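Local coordinates for protein putative acyl-CoA N-acyltransferase (Klebsiella pneumoniae subsp. pneumoniae, PDB 3LOD) that probably transfers an acyl group from acyl-CoA to an acceptor that is not identified, at residues Thr7-Thr12 with Val49-Ile54; Ala14-Leu19 with Val62-Ile67; Ala21-Trp26 with Met77-Ile82. All coordinates share one frame; numbering follows the deposited sequence.

Contact 1: residues Thr7-Thr12 with Val49-Ile54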
loop_
_atom_site.group_PDB
_atom_site.type_symbol
_atom_site.label_atom_id
_atom_site.label_comp_id
_atom_site.label_asym_id
_atom_site.label_seq_id
_atom_site.Cartn_x
_atom_site.Cartn_y
_atom_site.Cartn_z
ATOM N N THR A 7 -3.157 1.218 -12.678
ATOM C CA THR A 7 -3.933 0.108 -13.222
ATOM C C THR A 7 -3.949 -1.012 -12.251
ATOM O O THR A 7 -3.031 -1.120 -11.442
ATOM C CB THR A 7 -3.282 -0.511 -14.500
ATOM O OG1 THR A 7 -2.034 -1.160 -14.156
ATOM C CG2 THR A 7 -3.086 0.528 -15.627
ATOM N N ASP A 8 -4.937 -1.886 -12.376
ATOM C CA ASP A 8 -4.940 -3.123 -11.622
ATOM C C ASP A 8 -3.651 -3.890 -11.942
ATOM O O ASP A 8 -3.073 -3.682 -13.013
ATOM C CB ASP A 8 -6.158 -3.975 -11.993
ATOM C CG ASP A 8 -7.423 -3.622 -11.175
ATOM O OD1 ASP A 8 -7.292 -2.954 -10.127
ATOM O OD2 ASP A 8 -8.549 -4.046 -11.566
ATOM N N ILE A 9 -3.183 -4.717 -11.002
ATOM C CA ILE A 9 -2.227 -5.798 -11.270
ATOM C C ILE A 9 -2.544 -7.046 -10.444
ATOM O O ILE A 9 -2.941 -6.981 -9.280
ATOM C CB ILE A 9 -0.696 -5.455 -10.962
ATOM C CG1 ILE A 9 -0.562 -4.296 -10.029
ATOM C CG2 ILE A 9 0.278 -5.360 -12.203
ATOM C CD1 ILE A 9 -0.621 -4.796 -8.694
ATOM N N ALA A 10 -2.312 -8.187 -11.075
ATOM C CA ALA A 10 -2.220 -9.483 -10.410
ATOM C C ALA A 10 -1.017 -9.441 -9.448
ATOM O O ALA A 10 0.087 -9.055 -9.842
ATOM C CB ALA A 10 -2.053 -10.642 -11.496
ATOM N N PRO A 11 -1.235 -9.790 -8.171
ATOM C CA PRO A 11 -0.092 -9.968 -7.272
ATOM C C PRO A 11 0.869 -11.079 -7.767
ATOM O O PRO A 11 1.913 -11.300 -7.165
ATOM C CB PRO A 11 -0.754 -10.390 -5.948
ATOM C CG PRO A 11 -2.129 -10.813 -6.319
ATOM C CD PRO A 11 -2.512 -9.935 -7.454
ATOM N N THR A 12 0.514 -11.777 -8.843
ATOM C CA THR A 12 1.362 -12.850 -9.344
ATOM C C THR A 12 2.154 -12.445 -10.592
ATOM O O THR A 12 3.126 -13.097 -10.963
ATOM C CB THR A 12 0.557 -14.116 -9.571
ATOM O OG1 THR A 12 -0.629 -13.780 -10.301
ATOM C CG2 THR A 12 0.168 -14.712 -8.217
ATOM N N VAL A 49 -8.493 -9.129 -2.279
ATOM C CA VAL A 49 -7.275 -8.349 -2.457
ATOM C C VAL A 49 -7.429 -7.293 -3.550
ATOM O O VAL A 49 -7.819 -7.618 -4.677
ATOM C CB VAL A 49 -6.087 -9.285 -2.838
ATOM C CG1 VAL A 49 -4.774 -8.485 -3.162
ATOM C CG2 VAL A 49 -5.850 -10.356 -1.752
ATOM N N ILE A 50 -7.161 -6.032 -3.211
ATOM C CA ILE A 50 -7.015 -4.983 -4.218
ATOM C C ILE A 50 -5.531 -4.712 -4.367
ATOM O O ILE A 50 -4.820 -4.493 -3.362
ATOM C CB ILE A 50 -7.682 -3.658 -3.792
ATOM C CG1 ILE A 50 -9.200 -3.787 -3.743
ATOM C CG2 ILE A 50 -7.283 -2.480 -4.701
ATOM C CD1 ILE A 50 -9.775 -2.736 -2.794
ATOM N N ALA A 51 -5.078 -4.680 -5.612
ATOM C CA ALA A 51 -3.694 -4.467 -5.909
ATOM C C ALA A 51 -3.617 -3.570 -7.132
ATOM O O ALA A 51 -4.280 -3.827 -8.161
ATOM C CB ALA A 51 -3.058 -5.774 -6.202
ATOM N N LEU A 52 -2.785 -2.544 -7.028
ATOM C CA LEU A 52 -2.629 -1.526 -8.084
ATOM C C LEU A 52 -1.161 -1.224 -8.398
ATOM O O LEU A 52 -0.291 -1.413 -7.529
ATOM C CB LEU A 52 -3.292 -0.217 -7.632
ATOM C CG LEU A 52 -4.796 -0.197 -7.322
ATOM C CD1 LEU A 52 -5.295 1.221 -6.938
ATOM C CD2 LEU A 52 -5.639 -0.782 -8.452
ATOM N N ALA A 53 -0.896 -0.714 -9.601
ATOM C CA ALA A 53 0.476 -0.291 -10.002
ATOM C C ALA A 53 0.484 1.109 -10.581
ATOM O O ALA A 53 -0.514 1.539 -11.164
ATOM C CB ALA A 53 1.048 -1.247 -11.007
ATOM N N ILE A 54 1.598 1.825 -10.424
ATOM C CA ILE A 54 1.806 3.077 -11.153
ATOM C C ILE A 54 2.857 2.891 -12.197
ATOM O O ILE A 54 3.939 2.344 -11.944
ATOM C CB ILE A 54 2.322 4.191 -10.288
ATOM C CG1 ILE A 54 2.013 3.931 -8.868
ATOM C CG2 ILE A 54 1.688 5.565 -10.638
ATOM C CD1 ILE A 54 3.054 4.616 -8.048
#
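Ala51 is the first residue of 49-54 to engage the 7-12 segment closely, and it does so with both backbone and methyl. Its carbonyl O accepts a hydrogen bond from Ile9 N at 3.2 Å; the donor stands 47° above the carbonyl plane, in keeping with a chain that is already leaving strand 5-8. The CB of Ala51 packs against Ile9 CD1 (3.6 Å), with Pro11 CD as a more distant neighbour at 4.4 Å. At Leu52 the two strands form an antiparallel non-hydrogen-bonded pair with Asp8, and their CA atoms are 4.5 Å apart. Although these two side chains diverge at their roots, with Asp8 CG beside its backbone N (chi1 -86°) OD1 comes within 3.2 Å of Leu52 CD2, the two side chains crossing obliquely. Beyond this pair, Leu52 packs on Leu95, Ala98 and Leu99 of helix 91-104. Ala53 then makes a hydrogen-bonded pair with Thr7: Thr7 N donates to Ala53 O at 3.1 Å, and Ala53 N returns a 2.8 Å bond to Thr7 O. The Ala53 methyl meets Ile9 CG1, so the branched side chain bears on two alanines two positions apart along the strand. Ile9 and Pro11 also touch Phe16, which joins this edge to helix 14-26. Two successive bridges, Thr7 with Ala53 and Asp8 with Leu52, define the antiparallel pairing of an outermost strand with its neighbour, as in the N-terminal β1-β2 pair of the GNAT fold, whose connection carries the first helix.

Contact 2: residues Ala14-Leu19 with Val62-Ile67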
loop_
_atom_site.group_PDB
_atom_site.type_symbol
_atom_site.label_atom_id
_atom_site.label_comp_id
_atom_site.label_asym_id
_atom_site.label_seq_id
_atom_site.Cartn_x
_atom_site.Cartn_y
_atom_site.Cartn_z
ATOM N N ALA A 14 4.878 -10.882 -12.685
ATOM C CA ALA A 14 6.320 -10.701 -12.465
ATOM C C ALA A 14 6.730 -9.256 -12.095
ATOM O O ALA A 14 7.675 -9.012 -11.318
ATOM C CB ALA A 14 7.104 -11.188 -13.682
ATOM N N GLU A 15 6.033 -8.288 -12.661
ATOM C CA GLU A 15 6.339 -6.899 -12.381
ATOM C C GLU A 15 6.009 -6.531 -10.924
ATOM O O GLU A 15 6.695 -5.689 -10.314
ATOM C CB GLU A 15 5.574 -5.990 -13.336
ATOM C CG GLU A 15 6.341 -5.545 -14.555
ATOM C CD GLU A 15 5.521 -4.560 -15.359
ATOM O OE1 GLU A 15 4.379 -4.929 -15.747
ATOM O OE2 GLU A 15 6.011 -3.421 -15.565
ATOM N N PHE A 16 4.978 -7.174 -10.366
ATOM C CA PHE A 16 4.536 -6.887 -8.989
ATOM C C PHE A 16 5.537 -7.481 -8.047
ATOM O O PHE A 16 6.034 -6.807 -7.119
ATOM C CB PHE A 16 3.199 -7.542 -8.700
ATOM C CG PHE A 16 2.601 -7.113 -7.376
ATOM C CD1 PHE A 16 2.559 -7.984 -6.304
ATOM C CD2 PHE A 16 2.088 -5.820 -7.220
ATOM C CE1 PHE A 16 2.008 -7.573 -5.115
ATOM C CE2 PHE A 16 1.552 -5.401 -6.062
ATOM C CZ PHE A 16 1.496 -6.290 -4.995
ATOM N N ILE A 17 5.854 -8.744 -8.341
ATOM C CA ILE A 17 6.830 -9.476 -7.586
ATOM C C ILE A 17 8.139 -8.730 -7.559
ATOM O O ILE A 17 8.764 -8.648 -6.505
ATOM C CB ILE A 17 6.959 -10.920 -8.094
ATOM C CG1 ILE A 17 5.650 -11.670 -7.776
ATOM C CG2 ILE A 17 8.174 -11.577 -7.460
ATOM C CD1 ILE A 17 5.526 -13.056 -8.454
ATOM N N ALA A 18 8.518 -8.103 -8.658
ATOM C CA ALA A 18 9.812 -7.364 -8.688
ATOM C C ALA A 18 9.837 -6.138 -7.784
ATOM O O ALA A 18 10.830 -5.903 -7.036
ATOM C CB ALA A 18 10.248 -7.004 -10.126
ATOM N N LEU A 19 8.754 -5.357 -7.792
ATOM C CA LEU A 19 8.654 -4.200 -6.860
ATOM C C LEU A 19 8.668 -4.626 -5.363
ATOM O O LEU A 19 9.459 -4.157 -4.569
ATOM C CB LEU A 19 7.418 -3.412 -7.189
ATOM C CG LEU A 19 7.446 -2.877 -8.614
ATOM C CD1 LEU A 19 6.021 -2.683 -9.174
ATOM C CD2 LEU A 19 8.263 -1.570 -8.625
ATOM N N VAL A 62 6.305 0.989 -11.724
ATOM C CA VAL A 62 7.332 1.859 -11.196
ATOM C C VAL A 62 6.998 2.007 -9.709
ATOM O O VAL A 62 7.777 2.536 -8.935
ATOM C CB VAL A 62 7.332 3.187 -12.071
ATOM C CG1 VAL A 62 6.472 4.315 -11.518
ATOM C CG2 VAL A 62 8.720 3.628 -12.452
ATOM N N GLY A 63 5.848 1.471 -9.319
ATOM C CA GLY A 63 5.366 1.534 -7.937
ATOM C C GLY A 63 4.139 0.635 -7.778
ATOM O O GLY A 63 3.516 0.239 -8.769
ATOM N N CYS A 64 3.792 0.260 -6.555
ATOM C CA CYS A 64 2.572 -0.519 -6.394
ATOM C C CYS A 64 2.094 -0.500 -4.986
ATOM O O CYS A 64 2.824 0.001 -4.100
ATOM C CB CYS A 64 2.824 -1.967 -6.771
ATOM S SG CYS A 64 4.063 -2.759 -5.674
ATOM N N GLY A 65 0.896 -1.059 -4.755
ATOM C CA GLY A 65 0.417 -1.238 -3.379
ATOM C C GLY A 65 -0.857 -2.054 -3.373
ATOM O O GLY A 65 -1.435 -2.353 -4.433
ATOM N N ALA A 66 -1.314 -2.411 -2.178
ATOM C CA ALA A 66 -2.411 -3.357 -2.079
ATOM C C ALA A 66 -3.176 -3.210 -0.776
ATOM O O ALA A 66 -2.632 -2.702 0.258
ATOM C CB ALA A 66 -1.907 -4.755 -2.213
ATOM N N ILE A 67 -4.433 -3.628 -0.835
ATOM C CA ILE A 67 -5.304 -3.597 0.325
ATOM C C ILE A 67 -5.945 -4.954 0.415
ATOM O O ILE A 67 -6.482 -5.467 -0.583
ATOM C CB ILE A 67 -6.402 -2.536 0.174
ATOM C CG1 ILE A 67 -5.788 -1.154 0.301
ATOM C CG2 ILE A 67 -7.523 -2.747 1.220
ATOM C CD1 ILE A 67 -6.726 -0.048 -0.115
#
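Cys64 SG is the atom around which this contact closes: Phe16 CE2 and Leu19 CB, both carried by helix 14-19, each lie 3.7 Å from it. With chi1 at 63° the sulfur sits between the backbone N and the carbonyl carbon of its own residue, a turn that brings it to these two helix side chains. Relative to Phe16 it is 4.5 Å from the ring centroid and 44° off the ring normal, which makes this an oblique sulfur-aromatic contact. CE2 is equally near the Cys64 CB, so the CD2-CE2 side of the ring touches both side-chain atoms of Cys64. Leu19 approaches with its branches divided: CD1 lies 3.9 Å from Gly63 O and also borders the sulfur, whereas CD2 lies over the backbone where Val62 joins Gly63. That backbone is irregular, because Val62 and Gly63 both face Ile54 in a classic beta bulge. The short helix axis and the strand axis are 8.6 Å apart at closest approach and run at 90° to each other, so the helix crosses the strand at one place, where Phe16 and Leu19, about a turn apart, both reach Cys64. Glu15 turns instead to a salt bridge with Arg55 and a hydrogen bond from Ala61 N. All five touching residues are buried and meet without a polar bond between the segments. The chemistry therefore implies cohesion by dispersion and shape, with the polarisable sulfur of Cys64 set between an aromatic ring and an aliphatic chain.

Contact 3: residues Ala21-Trp26 with Met77-Ile82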
loop_
_atom_site.group_PDB
_atom_site.type_symbol
_atom_site.label_atom_id
_atom_site.label_comp_id
_atom_site.label_asym_id
_atom_site.label_seq_id
_atom_site.Cartn_x
_atom_site.Cartn_y
_atom_site.Cartn_z
ATOM N N ALA A 21 9.845 -7.487 -4.201
ATOM C CA ALA A 21 11.191 -7.981 -3.914
ATOM C C ALA A 21 12.138 -6.811 -3.595
ATOM O O ALA A 21 12.891 -6.879 -2.601
ATOM C CB ALA A 21 11.696 -8.809 -5.050
ATOM N N ALA A 22 12.097 -5.750 -4.403
ATOM C CA ALA A 22 12.927 -4.551 -4.138
ATOM C C ALA A 22 12.537 -3.917 -2.784
ATOM O O ALA A 22 13.411 -3.517 -2.024
ATOM C CB ALA A 22 12.792 -3.477 -5.308
ATOM N N LEU A 23 11.240 -3.797 -2.509
ATOM C CA LEU A 23 10.744 -3.314 -1.201
ATOM C C LEU A 23 11.411 -4.098 -0.073
ATOM O O LEU A 23 11.999 -3.483 0.822
ATOM C CB LEU A 23 9.206 -3.451 -1.083
ATOM C CG LEU A 23 8.443 -3.070 0.212
ATOM C CD1 LEU A 23 8.571 -1.615 0.622
ATOM C CD2 LEU A 23 6.969 -3.397 0.107
ATOM N N ASP A 24 11.337 -5.436 -0.134
ATOM C CA ASP A 24 11.823 -6.296 0.910
ATOM C C ASP A 24 13.337 -6.239 0.997
ATOM O O ASP A 24 13.883 -6.437 2.097
ATOM C CB ASP A 24 11.408 -7.748 0.677
ATOM C CG ASP A 24 9.948 -8.035 1.041
ATOM O OD1 ASP A 24 9.148 -7.143 1.432
ATOM O OD2 ASP A 24 9.580 -9.222 0.930
ATOM N N ALA A 25 14.003 -6.003 -0.146
ATOM C CA ALA A 25 15.483 -5.949 -0.178
ATOM C C ALA A 25 15.943 -4.682 0.508
ATOM O O ALA A 25 16.915 -4.704 1.269
ATOM C CB ALA A 25 16.062 -6.035 -1.606
ATOM N N TRP A 26 15.239 -3.584 0.246
ATOM C CA TRP A 26 15.426 -2.410 1.062
ATOM C C TRP A 26 15.085 -2.593 2.593
ATOM O O TRP A 26 15.982 -2.404 3.437
ATOM C CB TRP A 26 14.810 -1.162 0.434
ATOM C CG TRP A 26 14.978 -0.031 1.351
ATOM C CD1 TRP A 26 16.177 0.509 1.815
ATOM C CD2 TRP A 26 13.932 0.687 2.012
ATOM N NE1 TRP A 26 15.917 1.521 2.715
ATOM C CE2 TRP A 26 14.555 1.657 2.854
ATOM C CE3 TRP A 26 12.532 0.625 1.959
ATOM C CZ2 TRP A 26 13.816 2.542 3.647
ATOM C CZ3 TRP A 26 11.801 1.508 2.729
ATOM C CH2 TRP A 26 12.445 2.454 3.571
ATOM N N MET A 77 -3.903 -1.985 4.343
ATOM C CA MET A 77 -2.957 -1.480 3.296
ATOM C C MET A 77 -1.534 -1.999 3.515
ATOM O O MET A 77 -0.939 -1.894 4.618
ATOM C CB MET A 77 -2.902 0.044 3.248
ATOM C CG MET A 77 -2.202 0.510 1.998
ATOM S SD MET A 77 -2.490 2.231 1.521
ATOM C CE MET A 77 -4.181 2.182 1.234
ATOM N N LYS A 78 -0.973 -2.584 2.458
ATOM C CA LYS A 78 0.332 -3.169 2.604
ATOM C C LYS A 78 0.985 -3.255 1.247
ATOM O O LYS A 78 0.345 -2.997 0.176
ATOM C CB LYS A 78 0.229 -4.522 3.274
ATOM C CG LYS A 78 -0.397 -5.613 2.446
ATOM C CD LYS A 78 -0.984 -6.753 3.307
ATOM C CE LYS A 78 0.049 -7.606 4.060
ATOM N NZ LYS A 78 -0.674 -8.776 4.752
ATOM N N ARG A 79 2.266 -3.595 1.298
ATOM C CA ARG A 79 3.086 -3.742 0.115
ATOM C C ARG A 79 3.131 -2.536 -0.751
ATOM O O ARG A 79 3.153 -2.679 -1.964
ATOM C CB ARG A 79 2.672 -4.938 -0.748
ATOM C CG ARG A 79 2.530 -6.293 -0.048
ATOM C CD ARG A 79 3.641 -6.598 0.938
ATOM N NE ARG A 79 4.144 -7.951 0.790
ATOM C CZ ARG A 79 5.413 -8.249 1.026
ATOM N NH1 ARG A 79 5.860 -9.503 0.844
ATOM N NH2 ARG A 79 6.240 -7.262 1.417
ATOM N N VAL A 80 3.204 -1.358 -0.159
ATOM C CA VAL A 80 3.340 -0.101 -0.888
ATOM C C VAL A 80 4.795 0.248 -1.132
ATOM O O VAL A 80 5.608 0.295 -0.189
ATOM C CB VAL A 80 2.670 1.049 -0.062
ATOM C CG1 VAL A 80 2.823 2.416 -0.745
ATOM C CG2 VAL A 80 1.221 0.707 0.114
ATOM N N TYR A 81 5.148 0.571 -2.364
ATOM C CA TYR A 81 6.540 0.909 -2.689
ATOM C C TYR A 81 6.515 1.716 -3.958
ATOM O O TYR A 81 5.685 1.428 -4.852
ATOM C CB TYR A 81 7.257 -0.367 -2.996
ATOM C CG TYR A 81 8.691 -0.227 -3.472
ATOM C CD1 TYR A 81 9.748 0.069 -2.556
ATOM C CD2 TYR A 81 9.027 -0.475 -4.817
ATOM C CE1 TYR A 81 11.109 0.132 -3.008
ATOM C CE2 TYR A 81 10.373 -0.420 -5.268
ATOM C CZ TYR A 81 11.399 -0.110 -4.346
ATOM O OH TYR A 81 12.718 -0.061 -4.745
ATOM N N ILE A 82 7.419 2.692 -4.056
ATOM C CA ILE A 82 7.669 3.476 -5.279
ATOM C C ILE A 82 9.157 3.377 -5.546
ATOM O O ILE A 82 9.977 3.687 -4.647
ATOM C CB ILE A 82 7.423 4.977 -5.030
ATOM C CG1 ILE A 82 6.007 5.263 -4.527
ATOM C CG2 ILE A 82 7.858 5.807 -6.240
ATOM C CD1 ILE A 82 4.883 4.766 -5.443
#
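Asp24 OD1 receives a hydrogen-bonded salt bridge from Arg79 NH2 at 2.9 Å. The guanidinium is met at its edge, near its plane, and the carboxylate oxygen is approached on its syn side. The two planar groups are 28° apart, and the second pairing is long, with Asp24 OD2 3.7 Å from Arg79 NH1, so one bond carries the ion pair. The Arg79 chain bends at both its second and third torsions on its way to Asp24. Its backbone is left-handed (phi 56°, psi 40°) within the strand, consistent with the β-bulge in the fourth strand of the GNAT fold. Next to the pair lies Leu23, whose CG is anti to the backbone N. Its CD2 comes within 3.9 Å of Arg79 CA, and its CD1 is 3.6 Å from Val80 O. Tyr81 completes the packing: its CD1 is 3.8 Å from Leu23 CD1, and Leu23 N stands 3.9 Å above one ring face, offset toward the rim. At the far end of the ring, Tyr81 OH lies 3.5 Å from Ala22 CB. The ring thus lies against Ala22 CB and the backbone and CB of Leu23. Helix 21-26 and strand 77-82 are nearly perpendicular. Leu19 and Ile20, earlier in helix 14-26, touch Tyr81 and Arg79 respectively. Strand 61-69 pairs with Lys78 and Tyr81, strand 110-116 is bonded through Met77, and the Met77 side chain packs on helix 91-104.

Overall arrangement
Contacts 2 and 3 share helix 14-26, while the three contacts together span four successive sheet strands from 5-8 to 74-82. The centres of contacts 1 and 2 lie about 7 Å apart. Those of contacts 2 and 3 are about 8 Å apart, and those of contacts 1 and 3 about 13 Å. Probable backbone bonds Ile50 O to Ile67 N (2.7 Å) and Cys64 N to Tyr81 O (2.8 Å) connect neighbouring strands. Ala66 O also meets Lys78 N at 2.8 Å; two steps from 64 to 66 against three from 78 to 81 are consistent with the bulge in GNAT β4. In relatives acyl-CoA binds where strands equivalent to 74-82 and 110-116 splay, so contact 3 probably lies nearest that site.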